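Local coordinates for protein cellulose 1,4-beta-cellobiosidase (Melanocarpus albomyces, PDB 2RFW) that probably hydrolyses the beta-1,4-glucosidic linkages of cellulose, releasing cellobiose from chain ends, as a cellobiohydrolase of glycosyl hydrolase family 7, at residues A[116-122]-A[146-152]; A[30-35]-A[106-111]; A[227-233]-A[350-354]; A[181-185]-A[234-238]; A[175-179]-A[243-248]. Residue numbers count along the deposited sequence, not the author numbering.

Contact 1 of 5, residues A[116-122]-A[146-152]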
# COMPACT_ATOMS: atom_id res chain seq x y z
N LYS A 116 -9.62 -1.10 -16.77
CA LYS A 116 -10.28 -0.89 -15.49
C LYS A 116 -9.80 -1.93 -14.47
O LYS A 116 -9.65 -3.10 -14.82
CB LYS A 116 -11.80 -0.95 -15.62
CG LYS A 116 -12.35 -2.13 -16.39
CD LYS A 116 -13.86 -2.05 -16.56
CE LYS A 116 -14.39 -3.17 -17.43
NZ LYS A 116 -13.34 -4.12 -17.88
N TYR A 117 -9.57 -1.45 -13.26
CA TYR A 117 -9.07 -2.24 -12.15
C TYR A 117 -10.08 -3.32 -11.78
O TYR A 117 -11.28 -3.06 -11.89
CB TYR A 117 -8.84 -1.37 -10.91
CG TYR A 117 -7.83 -0.26 -11.11
CD1 TYR A 117 -6.48 -0.56 -11.25
CD2 TYR A 117 -8.22 1.06 -11.18
CE1 TYR A 117 -5.54 0.43 -11.44
CE2 TYR A 117 -7.30 2.07 -11.37
CZ TYR A 117 -5.96 1.74 -11.49
OH TYR A 117 -5.03 2.73 -11.69
N GLN A 118 -9.56 -4.46 -11.35
CA GLN A 118 -10.44 -5.45 -10.73
C GLN A 118 -10.87 -4.84 -9.39
O GLN A 118 -10.07 -4.20 -8.69
CB GLN A 118 -9.77 -6.80 -10.56
CG GLN A 118 -10.44 -7.75 -9.58
CD GLN A 118 -11.46 -8.67 -10.21
OE1 GLN A 118 -11.22 -9.34 -11.22
NE2 GLN A 118 -12.64 -8.73 -9.60
N MET A 119 -12.13 -5.01 -9.04
CA MET A 119 -12.65 -4.42 -7.82
C MET A 119 -13.22 -5.52 -6.93
O MET A 119 -14.01 -6.33 -7.42
CB MET A 119 -13.71 -3.36 -8.14
CG MET A 119 -13.38 -2.45 -9.31
SD MET A 119 -12.28 -1.09 -8.87
CE MET A 119 -12.46 -1.02 -7.09
N PHE A 120 -12.80 -5.54 -5.68
CA PHE A 120 -13.14 -6.57 -4.71
C PHE A 120 -14.21 -6.13 -3.73
O PHE A 120 -14.16 -5.02 -3.22
CB PHE A 120 -11.89 -6.95 -3.91
CG PHE A 120 -10.89 -7.68 -4.80
CD1 PHE A 120 -10.13 -6.99 -5.73
CD2 PHE A 120 -10.75 -9.05 -4.67
CE1 PHE A 120 -9.23 -7.67 -6.52
CE2 PHE A 120 -9.85 -9.72 -5.47
CZ PHE A 120 -9.10 -9.03 -6.40
N ASN A 121 -15.17 -7.03 -3.49
CA ASN A 121 -16.16 -6.77 -2.45
C ASN A 121 -15.68 -7.39 -1.15
O ASN A 121 -15.59 -8.61 -1.03
CB ASN A 121 -17.53 -7.29 -2.86
CG ASN A 121 -18.17 -6.33 -3.86
OD1 ASN A 121 -19.18 -5.72 -3.52
ND2 ASN A 121 -17.59 -6.19 -5.03
N LEU A 122 -15.36 -6.57 -0.15
CA LEU A 122 -14.68 -7.10 1.03
C LEU A 122 -15.53 -7.80 2.07
O LEU A 122 -15.20 -8.89 2.56
CB LEU A 122 -13.99 -5.93 1.78
CG LEU A 122 -12.56 -5.69 1.29
CD1 LEU A 122 -12.59 -5.41 -0.20
CD2 LEU A 122 -11.92 -4.57 2.10
N PHE A 146 -5.74 -3.18 0.24
CA PHE A 146 -6.94 -2.69 -0.44
C PHE A 146 -7.05 -1.17 -0.36
O PHE A 146 -6.76 -0.55 0.67
CB PHE A 146 -8.20 -3.31 0.18
CG PHE A 146 -8.53 -4.74 -0.22
CD1 PHE A 146 -8.41 -5.79 0.68
CD2 PHE A 146 -8.96 -5.04 -1.50
CE1 PHE A 146 -8.70 -7.10 0.31
CE2 PHE A 146 -9.28 -6.33 -1.88
CZ PHE A 146 -9.16 -7.37 -0.97
N VAL A 147 -7.49 -0.50 -1.43
CA VAL A 147 -7.75 0.94 -1.37
C VAL A 147 -8.90 1.32 -2.31
O VAL A 147 -8.84 1.01 -3.50
CB VAL A 147 -6.50 1.77 -1.72
CG1 VAL A 147 -5.53 1.75 -0.55
CG2 VAL A 147 -5.85 1.24 -2.99
N ALA A 148 -9.93 1.96 -1.77
CA ALA A 148 -11.13 2.28 -2.53
C ALA A 148 -10.90 3.30 -3.65
O ALA A 148 -11.47 4.38 -3.71
CB ALA A 148 -12.23 2.75 -1.59
N MET A 149 -10.04 2.91 -4.57
CA MET A 149 -9.83 3.50 -5.87
C MET A 149 -11.05 3.36 -6.77
O MET A 149 -11.93 2.52 -6.52
CB MET A 149 -8.61 2.81 -6.53
CG MET A 149 -7.31 3.46 -6.12
SD MET A 149 -5.84 2.51 -6.58
CE MET A 149 -5.34 3.33 -8.10
N GLU A 150 -11.12 4.18 -7.82
CA GLU A 150 -12.21 4.06 -8.79
C GLU A 150 -11.83 3.13 -9.94
O GLU A 150 -10.68 3.13 -10.37
CB GLU A 150 -12.56 5.46 -9.32
CG GLU A 150 -12.82 6.41 -8.14
CD GLU A 150 -13.26 7.77 -8.64
OE1 GLU A 150 -13.89 7.83 -9.72
OE2 GLU A 150 -12.97 8.76 -7.94
N GLU A 151 -12.79 2.34 -10.39
CA GLU A 151 -12.59 1.29 -11.37
C GLU A 151 -11.74 1.75 -12.56
O GLU A 151 -10.68 1.18 -12.82
CB GLU A 151 -13.93 0.77 -11.95
CG GLU A 151 -13.69 -0.48 -12.80
CD GLU A 151 -15.00 -1.20 -13.08
OE1 GLU A 151 -16.03 -0.49 -13.13
OE2 GLU A 151 -14.98 -2.44 -13.23
N ASP A 152 -12.22 2.77 -13.24
CA ASP A 152 -11.56 3.31 -14.41
C ASP A 152 -10.37 4.19 -14.05
O ASP A 152 -9.90 4.97 -14.88
CB ASP A 152 -12.56 4.11 -15.25
CG ASP A 152 -13.44 5.00 -14.38
OD1 ASP A 152 -14.04 4.48 -13.42
OD2 ASP A 152 -13.52 6.21 -14.67
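Tyr117 and Phe120, both with chi1 near m, put their rings into two separate hydrophobic clusters. Tyr117 meets Met149, whose extended chi2 (t) carries the thioether out to the ring: SD lies 5.2 Å from the ring centroid, a Met-aromatic contact, and Met149 CE comes within 3.8 Å of Tyr117 CZ. A flexible, polarisable methionine suits such a surface, while the Tyr117 hydroxyl is satisfied elsewhere, by the carbonyl of Thr169. At the other end Phe146, again m, turns its edge to the face of Phe120 in an offset edge-to-face pair (centroids 5.6 Å apart, planes at 63°). Leu122 then lays CD1 over a face of Phe146, 3.8 Å from its centroid, as a CH-pi contact. Residues 116-122 and 146-152 end strands 101-120 and 143-147, the two neighbours of strand 359-365 in the curved sheet of this concanavalin-like sandwich. That intervening strand, which bonds to Phe120 and Val147, explains why the CA atoms of Phe120 and Phe146 stand 8.5 Å apart. Toward Lys116 and Asp152 the segments close up, and Tyr117 N donates to Glu151 O at 2.9 Å. Met119, m at both chi1 and chi2, folds its SD to 3.5 Å from Glu151 CA. Lys116 CB, which points toward the other segment, rests 3.4 Å from Glu151 CG, and the p rotamer then sends the exposed chain and its ammonium away.

Contact 2 of 5, residues A[30-35]-A[106-111]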
# COMPACT_ATOMS: atom_id res chain seq x y z
N ALA A 30 -5.49 -12.45 -15.37
CA ALA A 30 -5.65 -11.00 -15.24
C ALA A 30 -4.46 -10.28 -15.85
O ALA A 30 -4.05 -10.59 -16.98
CB ALA A 30 -5.87 -10.64 -13.78
N GLU A 31 -3.92 -9.32 -15.12
CA GLU A 31 -2.79 -8.51 -15.57
C GLU A 31 -2.65 -7.35 -14.59
O GLU A 31 -3.63 -6.94 -13.97
CB GLU A 31 -2.99 -7.98 -16.98
CG GLU A 31 -4.19 -7.05 -17.09
CD GLU A 31 -4.69 -6.85 -18.50
OE1 GLU A 31 -5.26 -7.79 -19.10
OE2 GLU A 31 -4.53 -5.73 -19.02
N VAL A 32 -1.44 -6.84 -14.43
CA VAL A 32 -1.26 -5.77 -13.45
C VAL A 32 -0.78 -4.52 -14.16
O VAL A 32 -0.30 -4.57 -15.30
CB VAL A 32 -0.26 -6.11 -12.34
CG1 VAL A 32 -0.85 -7.09 -11.34
CG2 VAL A 32 1.04 -6.66 -12.92
N VAL A 33 -0.92 -3.41 -13.43
CA VAL A 33 -0.45 -2.14 -13.97
C VAL A 33 0.38 -1.39 -12.93
O VAL A 33 0.21 -1.58 -11.73
CB VAL A 33 -1.63 -1.26 -14.41
CG1 VAL A 33 -2.22 -0.55 -13.20
CG2 VAL A 33 -1.19 -0.26 -15.47
N ILE A 34 1.26 -0.51 -13.37
CA ILE A 34 2.00 0.32 -12.42
C ILE A 34 1.31 1.67 -12.25
O ILE A 34 0.81 2.28 -13.19
CB ILE A 34 3.47 0.51 -12.83
CG1 ILE A 34 4.43 0.73 -11.65
CG2 ILE A 34 3.63 1.62 -13.85
CD1 ILE A 34 5.86 0.33 -11.96
N ASP A 35 1.30 2.10 -10.99
CA ASP A 35 0.84 3.43 -10.62
C ASP A 35 1.49 4.45 -11.56
O ASP A 35 2.66 4.28 -11.91
CB ASP A 35 1.20 3.75 -9.17
CG ASP A 35 0.72 5.11 -8.70
OD1 ASP A 35 -0.08 5.16 -7.73
OD2 ASP A 35 1.15 6.13 -9.27
N SER A 106 8.13 -0.03 -6.00
CA SER A 106 7.03 0.22 -6.93
C SER A 106 5.73 -0.02 -6.17
O SER A 106 5.83 -0.51 -5.04
CB SER A 106 7.13 -0.67 -8.17
OG SER A 106 7.56 -1.97 -7.78
N ARG A 107 4.65 0.34 -6.82
CA ARG A 107 3.25 0.13 -6.56
C ARG A 107 2.58 -0.49 -7.79
O ARG A 107 2.49 0.11 -8.86
CB ARG A 107 2.54 1.44 -6.20
CG ARG A 107 1.67 1.33 -4.96
CD ARG A 107 1.79 2.58 -4.12
NE ARG A 107 1.33 3.79 -4.80
CZ ARG A 107 2.05 4.89 -4.97
NH1 ARG A 107 3.30 4.93 -4.51
NH2 ARG A 107 1.52 5.93 -5.61
N PHE A 108 2.09 -1.71 -7.62
CA PHE A 108 1.32 -2.40 -8.64
C PHE A 108 -0.14 -2.55 -8.20
O PHE A 108 -0.33 -2.84 -7.02
CB PHE A 108 1.92 -3.78 -8.93
CG PHE A 108 2.99 -3.67 -10.00
CD1 PHE A 108 4.27 -3.27 -9.67
CD2 PHE A 108 2.67 -3.95 -11.31
CE1 PHE A 108 5.26 -3.15 -10.64
CE2 PHE A 108 3.64 -3.82 -12.28
CZ PHE A 108 4.91 -3.40 -11.95
N TYR A 109 -1.07 -2.35 -9.13
CA TYR A 109 -2.49 -2.59 -8.98
C TYR A 109 -2.91 -3.84 -9.75
O TYR A 109 -2.39 -4.09 -10.84
CB TYR A 109 -3.34 -1.42 -9.51
CG TYR A 109 -2.87 -0.08 -8.99
CD1 TYR A 109 -2.84 0.09 -7.61
CD2 TYR A 109 -2.46 0.95 -9.81
CE1 TYR A 109 -2.41 1.28 -7.05
CE2 TYR A 109 -2.03 2.15 -9.26
CZ TYR A 109 -2.01 2.31 -7.88
OH TYR A 109 -1.60 3.48 -7.30
N LEU A 110 -3.84 -4.60 -9.20
CA LEU A 110 -4.40 -5.73 -9.95
C LEU A 110 -5.55 -5.22 -10.82
O LEU A 110 -6.30 -4.35 -10.40
CB LEU A 110 -4.86 -6.84 -9.01
CG LEU A 110 -5.08 -8.21 -9.65
CD1 LEU A 110 -3.76 -8.92 -9.87
CD2 LEU A 110 -6.04 -9.04 -8.81
N MET A 111 -5.67 -5.74 -12.04
CA MET A 111 -6.62 -5.24 -13.03
C MET A 111 -7.68 -6.26 -13.42
O MET A 111 -7.86 -7.32 -12.84
CB MET A 111 -5.86 -4.83 -14.29
CG MET A 111 -4.96 -3.61 -14.16
SD MET A 111 -4.63 -2.88 -15.78
CE MET A 111 -6.03 -1.78 -15.93
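Side chains of the two strands interlock on both faces of an antiparallel pair whose axes approach to 4.7 Å. On the face of Val32, Ile34, Phe108 and Leu110, the flat Phe108 ring fits between two branched residues: Ile34 lays CG1 over one ring face and brings CD1 to 3.8 Å from Phe108 CE1, while Val32 CG2 presses to 3.5 Å from Phe108 CD2. Val32 fills the next hollow too, its CG1 3.7 Å from Leu110 CD1. Beta-branched residues suit these places because they favour extended backbone and are bulky close to it. Strands 24-34 and 101-120 are neighbours in the beta-sandwich of family 7, and this apolar face meets Leu14 and Trp16 of strand 13-19. Val33 and Tyr109 form the hydrogen-bonded pair, with Val33 N to Tyr109 O at 3.1 Å and Tyr109 N to Val33 O at 3.0 Å. On their face Val33 is a knob between Tyr109, whose CD2 lies 3.7 Å from Val33 CG1, and Met111, which curls its SD to 3.7 Å from Val33 CB. Beyond the ring, Asp35 ends the row with a salt bridge, OD1 to Arg107 NH2 at 2.8 Å, though its hydrogen bond is weak and the position of OD1 less certain; OD2 accepts from the backbone of Asn37.

Contact 3 of 5, residues A[227-233]-A[350-354]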
# COMPACT_ATOMS: atom_id res chain seq x y z
N PRO A 227 -6.52 -1.79 9.40
CA PRO A 227 -7.63 -1.19 8.64
C PRO A 227 -7.72 0.31 8.82
O PRO A 227 -7.30 0.89 9.83
CB PRO A 227 -8.85 -1.85 9.31
CG PRO A 227 -8.41 -1.95 10.75
CD PRO A 227 -6.98 -2.44 10.63
N HIS A 228 -8.31 1.04 7.86
CA HIS A 228 -8.42 2.48 8.06
C HIS A 228 -9.68 3.03 7.40
O HIS A 228 -9.78 2.94 6.17
CB HIS A 228 -7.26 3.24 7.44
CG HIS A 228 -5.85 2.89 7.68
ND1 HIS A 228 -4.97 3.80 8.25
CD2 HIS A 228 -5.11 1.78 7.44
CE1 HIS A 228 -3.77 3.25 8.35
NE2 HIS A 228 -3.83 2.03 7.87
N ALA A 229 -10.64 3.62 8.13
CA ALA A 229 -11.68 4.27 7.31
C ALA A 229 -11.48 5.79 7.40
O ALA A 229 -10.53 6.19 8.07
CB ALA A 229 -13.08 3.84 7.71
N CYS A 230 -12.34 6.53 6.74
CA CYS A 230 -12.46 7.96 6.56
C CYS A 230 -13.89 8.42 6.75
O CYS A 230 -14.76 7.55 6.75
CB CYS A 230 -12.02 8.37 5.14
SG CYS A 230 -10.39 7.75 4.68
N THR A 231 -14.21 9.71 6.89
CA THR A 231 -15.62 10.09 7.02
C THR A 231 -16.29 10.21 5.66
O THR A 231 -17.49 10.44 5.56
CB THR A 231 -15.86 11.40 7.81
OG1 THR A 231 -15.20 12.49 7.15
CG2 THR A 231 -15.28 11.29 9.21
N THR A 232 -15.52 10.02 4.61
CA THR A 232 -15.91 9.73 3.24
C THR A 232 -14.95 8.65 2.76
O THR A 232 -13.75 8.92 2.63
CB THR A 232 -15.82 10.92 2.29
OG1 THR A 232 -16.87 11.86 2.58
CG2 THR A 232 -16.04 10.50 0.84
N ASN A 233 -15.45 7.44 2.52
CA ASN A 233 -14.50 6.35 2.29
C ASN A 233 -14.08 6.23 0.83
O ASN A 233 -12.97 5.75 0.56
CB ASN A 233 -15.12 5.05 2.82
CG ASN A 233 -15.17 5.05 4.34
OD1 ASN A 233 -14.13 5.01 5.01
ND2 ASN A 233 -16.37 5.09 4.90
N GLN A 350 -17.77 2.88 11.15
CA GLN A 350 -17.22 3.56 10.01
C GLN A 350 -16.28 2.65 9.24
O GLN A 350 -16.21 2.55 8.01
CB GLN A 350 -16.41 4.79 10.44
CG GLN A 350 -16.04 5.72 9.30
CD GLN A 350 -17.23 6.51 8.79
OE1 GLN A 350 -17.99 6.02 7.97
NE2 GLN A 350 -17.42 7.75 9.25
N LEU A 351 -15.45 1.93 10.01
CA LEU A 351 -14.63 0.95 9.27
C LEU A 351 -15.56 -0.12 8.70
O LEU A 351 -15.25 -0.69 7.65
CB LEU A 351 -13.53 0.34 10.12
CG LEU A 351 -12.82 -0.88 9.54
CD1 LEU A 351 -12.01 -0.55 8.30
CD2 LEU A 351 -11.94 -1.52 10.62
N ASN A 352 -16.72 -0.40 9.31
CA ASN A 352 -17.57 -1.40 8.65
C ASN A 352 -18.12 -0.84 7.34
O ASN A 352 -18.34 -1.54 6.35
CB ASN A 352 -18.68 -1.86 9.58
CG ASN A 352 -18.23 -2.89 10.60
OD1 ASN A 352 -18.87 -3.06 11.65
ND2 ASN A 352 -17.14 -3.58 10.31
N ASN A 353 -18.35 0.48 7.33
CA ASN A 353 -18.79 1.07 6.05
C ASN A 353 -17.71 0.84 4.99
O ASN A 353 -18.01 0.35 3.90
CB ASN A 353 -19.13 2.55 6.22
CG ASN A 353 -20.61 2.85 6.38
OD1 ASN A 353 -21.33 3.11 5.41
ND2 ASN A 353 -21.13 2.84 7.61
N ALA A 354 -16.46 1.16 5.28
CA ALA A 354 -15.36 1.03 4.34
C ALA A 354 -15.31 -0.37 3.74
O ALA A 354 -15.01 -0.57 2.56
CB ALA A 354 -14.02 1.31 5.01
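Apolar contacts account for the heart of this meeting between the end of strand 222-228, with the loop after it, and helix 347-355. Ala229 points straight at the helix and acts as a small knob: its CB lies 3.6 Å from Leu351 CA and 3.8 Å from Ala354 CB. Small Ala229 and Ala354 let the backbones come close, the CA atoms of Ala229 and Leu351 being 4.9 Å apart; Leu351 CB points sideways, so its bulk does not intervene. Leu351 places CD2 3.4 Å from Pro227 CB, and it also touches Ile213 of strand 206-219, so the helix packs against the edge region of the curved sheet. Polar groups meet only by van der Waals contact. Ala229 CB touches the helix backbone, 3.4 Å from Gln350 O. Gln350 CD lies 3.4 Å from Cys230 O, but its NE2 is hydrogen-bonded to the carbonyl of Val345. Asn233 faces the helix with OD1 3.7 Å from Ala354 CB, yet that oxygen accepts from Cys230 N at 2.9 Å and so shapes its own loop, which the Cys230-Cys256 disulfide also fixes. The Asn233 oxygen and the Gln350 amide nitrogen are thus hydrogen-bonded within the loop or to Val345, and close steric fit matters more here than directional bonding.

Contact 4 of 5, residues A[181-185]-A[234-238]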
# COMPACT_ATOMS: atom_id res chain seq x y z
N LYS A 181 1.40 13.25 -9.06
CA LYS A 181 1.69 14.40 -9.92
C LYS A 181 0.41 14.94 -10.55
O LYS A 181 0.35 16.08 -11.01
CB LYS A 181 2.73 14.02 -10.97
CG LYS A 181 4.05 13.53 -10.38
CD LYS A 181 4.57 12.29 -11.06
CE LYS A 181 5.86 12.45 -11.83
NZ LYS A 181 6.33 11.13 -12.35
N PHE A 182 -0.60 14.08 -10.55
CA PHE A 182 -1.97 14.45 -10.85
C PHE A 182 -2.90 13.93 -9.76
O PHE A 182 -2.67 12.85 -9.22
CB PHE A 182 -2.46 13.91 -12.20
CG PHE A 182 -1.83 14.61 -13.39
CD1 PHE A 182 -2.54 15.59 -14.08
CD2 PHE A 182 -0.56 14.30 -13.81
CE1 PHE A 182 -1.97 16.23 -15.16
CE2 PHE A 182 0.02 14.93 -14.91
CZ PHE A 182 -0.69 15.91 -15.59
N VAL A 183 -3.93 14.70 -9.47
CA VAL A 183 -5.03 14.31 -8.61
C VAL A 183 -6.35 14.83 -9.18
O VAL A 183 -6.43 15.99 -9.59
CB VAL A 183 -4.91 14.84 -7.17
CG1 VAL A 183 -6.27 14.74 -6.47
CG2 VAL A 183 -3.87 14.06 -6.41
N GLY A 184 -7.35 13.96 -9.17
CA GLY A 184 -8.66 14.35 -9.65
C GLY A 184 -8.63 14.60 -11.15
O GLY A 184 -9.50 15.32 -11.64
N GLY A 185 -7.65 14.01 -11.82
CA GLY A 185 -7.38 14.16 -13.23
C GLY A 185 -6.77 15.53 -13.53
O GLY A 185 -6.77 16.00 -14.66
N GLU A 234 -14.94 6.67 -0.06
CA GLU A 234 -14.78 6.81 -1.49
C GLU A 234 -13.72 7.88 -1.78
O GLU A 234 -13.76 8.88 -1.06
CB GLU A 234 -16.13 7.17 -2.11
CG GLU A 234 -17.11 7.90 -1.21
CD GLU A 234 -17.90 7.07 -0.23
OE1 GLU A 234 -18.84 6.35 -0.63
OE2 GLU A 234 -17.58 7.11 0.98
N TYR A 235 -12.85 7.64 -2.75
CA TYR A 235 -11.83 8.53 -3.26
C TYR A 235 -12.34 9.98 -3.19
O TYR A 235 -13.49 10.21 -3.54
CB TYR A 235 -11.46 8.25 -4.71
CG TYR A 235 -10.45 9.16 -5.36
CD1 TYR A 235 -9.10 8.86 -5.30
CD2 TYR A 235 -10.78 10.32 -6.07
CE1 TYR A 235 -8.12 9.65 -5.88
CE2 TYR A 235 -9.82 11.12 -6.65
CZ TYR A 235 -8.49 10.79 -6.56
OH TYR A 235 -7.56 11.61 -7.15
N HIS A 236 -11.46 10.88 -2.79
CA HIS A 236 -11.85 12.29 -2.77
C HIS A 236 -10.63 13.17 -2.55
O HIS A 236 -9.72 12.79 -1.81
CB HIS A 236 -12.90 12.56 -1.69
CG HIS A 236 -12.37 12.70 -0.30
ND1 HIS A 236 -12.19 11.63 0.55
CD2 HIS A 236 -11.98 13.79 0.40
CE1 HIS A 236 -11.71 12.05 1.70
NE2 HIS A 236 -11.57 13.36 1.64
N VAL A 237 -10.66 14.32 -3.19
CA VAL A 237 -9.59 15.32 -3.15
C VAL A 237 -9.75 16.28 -1.98
O VAL A 237 -10.76 16.98 -1.85
CB VAL A 237 -9.58 16.07 -4.50
CG1 VAL A 237 -8.48 17.11 -4.55
CG2 VAL A 237 -9.46 15.05 -5.63
N CYS A 238 -8.76 16.30 -1.11
CA CYS A 238 -8.65 17.16 0.07
C CYS A 238 -7.83 18.42 -0.17
O CYS A 238 -7.01 18.47 -1.10
CB CYS A 238 -7.98 16.36 1.18
SG CYS A 238 -6.32 15.81 0.70
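Val183 sets its CG1 methyl against Val237, 3.3 Å from CG2 of that residue, and the same methyl lies 3.5 Å from the Tyr235 hydroxyl oxygen, so one compact branched side chain meets both partners. Tyr235, with chi1 t, stretches across the gap and its OH accepts a hydrogen bond from Gly184 N at 3.1 Å, the amide approaching near the ring plane. A tyrosine suits this place: the ring bridges a distance that a shorter side chain could not, and the phenol still offers an acceptor. The amide belongs to a tight beta-hairpin, strands 182-183 and 186-187, turned by Gly184 and Gly185, whose backbone angles (67°/23° and 73°/18°) fit a type I' turn. Positive phi favours glycine at both positions, and at Gly184 a CB would also crowd Val237. Opposite lies the start of strand 236-239, which pairs with strand 206-219 of the main sheet, so the small hairpin is tied to the margin of the sandwich. Only 143 Å² is buried, and Val237 remains largely exposed.

Contact 5 of 5, residues A[175-179]-A[243-248]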
# COMPACT_ATOMS: atom_id res chain seq x y z
N GLN A 175 -3.71 8.05 3.68
CA GLN A 175 -2.62 8.99 3.86
C GLN A 175 -2.87 10.23 2.99
O GLN A 175 -2.22 11.25 3.17
CB GLN A 175 -1.28 8.37 3.50
CG GLN A 175 -0.14 8.68 4.45
CD GLN A 175 -0.23 7.89 5.74
OE1 GLN A 175 0.37 8.26 6.74
NE2 GLN A 175 -1.00 6.80 5.72
N CYS A 176 -3.79 10.09 2.05
CA CYS A 176 -4.25 11.15 1.18
C CYS A 176 -3.17 11.65 0.22
O CYS A 176 -2.98 12.87 0.09
CB CYS A 176 -4.80 12.31 2.03
SG CYS A 176 -6.50 12.06 2.61
N ALA A 177 -2.50 10.73 -0.42
CA ALA A 177 -1.45 10.66 -1.39
C ALA A 177 -1.00 11.97 -2.03
O ALA A 177 -1.14 12.06 -3.26
CB ALA A 177 -1.88 9.75 -2.56
N ARG A 178 -0.45 12.93 -1.30
CA ARG A 178 -0.08 14.20 -1.93
C ARG A 178 1.20 14.10 -2.74
O ARG A 178 1.77 15.09 -3.23
CB ARG A 178 0.07 15.27 -0.85
CG ARG A 178 0.07 14.74 0.58
CD ARG A 178 0.02 15.92 1.55
NE ARG A 178 -0.27 17.14 0.80
CZ ARG A 178 -1.07 18.12 1.15
NH1 ARG A 178 -1.73 18.07 2.30
NH2 ARG A 178 -1.22 19.17 0.34
N ASP A 179 1.74 12.90 -2.93
CA ASP A 179 3.02 12.86 -3.67
C ASP A 179 2.74 12.66 -5.15
O ASP A 179 3.64 12.69 -6.00
CB ASP A 179 3.91 11.79 -3.08
CG ASP A 179 3.41 10.37 -3.17
OD1 ASP A 179 2.18 10.13 -3.09
OD2 ASP A 179 4.24 9.44 -3.32
N CYS A 243 -5.94 18.10 4.32
CA CYS A 243 -5.33 16.82 4.05
C CYS A 243 -4.54 16.43 5.31
O CYS A 243 -3.70 17.21 5.76
CB CYS A 243 -4.40 16.82 2.85
SG CYS A 243 -5.05 17.28 1.23
N GLY A 244 -4.83 15.26 5.87
CA GLY A 244 -4.02 14.76 6.98
C GLY A 244 -2.85 13.93 6.45
O GLY A 244 -2.38 14.25 5.35
N GLY A 245 -2.40 12.92 7.18
CA GLY A 245 -1.41 11.97 6.73
C GLY A 245 0.04 12.21 7.05
O GLY A 245 0.41 12.93 7.98
N THR A 246 0.92 11.59 6.26
CA THR A 246 2.36 11.62 6.47
C THR A 246 2.99 12.80 5.75
O THR A 246 3.91 13.43 6.29
CB THR A 246 2.99 10.29 6.02
OG1 THR A 246 3.54 9.60 7.16
CG2 THR A 246 4.14 10.46 5.05
N TYR A 247 2.51 13.13 4.56
CA TYR A 247 3.14 14.15 3.73
C TYR A 247 2.70 15.56 4.14
O TYR A 247 3.00 16.51 3.42
CB TYR A 247 2.81 13.99 2.26
CG TYR A 247 3.07 12.69 1.57
CD1 TYR A 247 4.20 11.92 1.84
CD2 TYR A 247 2.18 12.21 0.61
CE1 TYR A 247 4.42 10.72 1.19
CE2 TYR A 247 2.41 11.01 -0.05
CZ TYR A 247 3.53 10.26 0.25
OH TYR A 247 3.76 9.07 -0.40
N SER A 248 1.99 15.67 5.25
CA SER A 248 1.32 16.93 5.57
C SER A 248 1.84 17.55 6.86
O SER A 248 2.63 16.94 7.59
CB SER A 248 -0.19 16.68 5.65
OG SER A 248 -0.76 16.47 4.37
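Gln175 begins the contact by running past the glycine pair of the other loop: its backbone O is 3.7 Å from Gly245 CA, and its OE1 is 3.4 Å from Thr246 CB. Gly245 has to be glycine, since a CB there would clash with that carbonyl oxygen and, at these backbone angles, would also jam against the carbonyl oxygen of Gly244. Cys176 follows, pointing toward the second loop but joined by a disulfide to Cys209 of strand 206-219. Neither segment has regular structure; these are two of the long, disulfide-braced loops that family 7 cellobiohydrolases carry on their sandwich core, and Cys243 likewise forms a disulfide, with Cys238. At Ala177 the backbone passes the edge of the Tyr247 ring, Ala177 C to Tyr247 CE2 being 4.1 Å. Arg178 then supplies the central polar link. Its aliphatic CG touches Tyr247 CD2 at 3.3 Å, and the guanidinium, with Cys243 SG over one face, donates from NH1 to Ser248 OG at 2.8 Å. Ser248 OG in turn donates to Gly244 O at 2.9 Å, so a small hydroxyl relays the bond. The long, multivalent arginine also reaches the carbonyls of Gly204 and Thr240. Last comes Asp179, in the p rotamer, with OD2 3.0 Å from Tyr247 OH; its backbone oxygen accepts from Asn37.

Overall arrangement
From the N terminus, contact 2 comes first, pairing strand 24-34 with strand 101-120 across the 70 residues between segments 30-35 and 106-111. Contact 1 follows in series on the end of that same strand, closing a shorter loop to the end of strand 143-147; Tyr109 and Tyr117 join the two. The chain then alternates long loops with strands 206-219 and 222-228. Contact 5 closes a span from 175-179 to 243-248, and contact 4 nests inside it, linked by the Cys238-Cys243 disulfide. Contact 3 opens within both but closes far downstream on helix 347-355, so it crosses them. Tyr235 against Glu150 and Asn233 against Ala148 connect these loops back to contact 1 and the sheet.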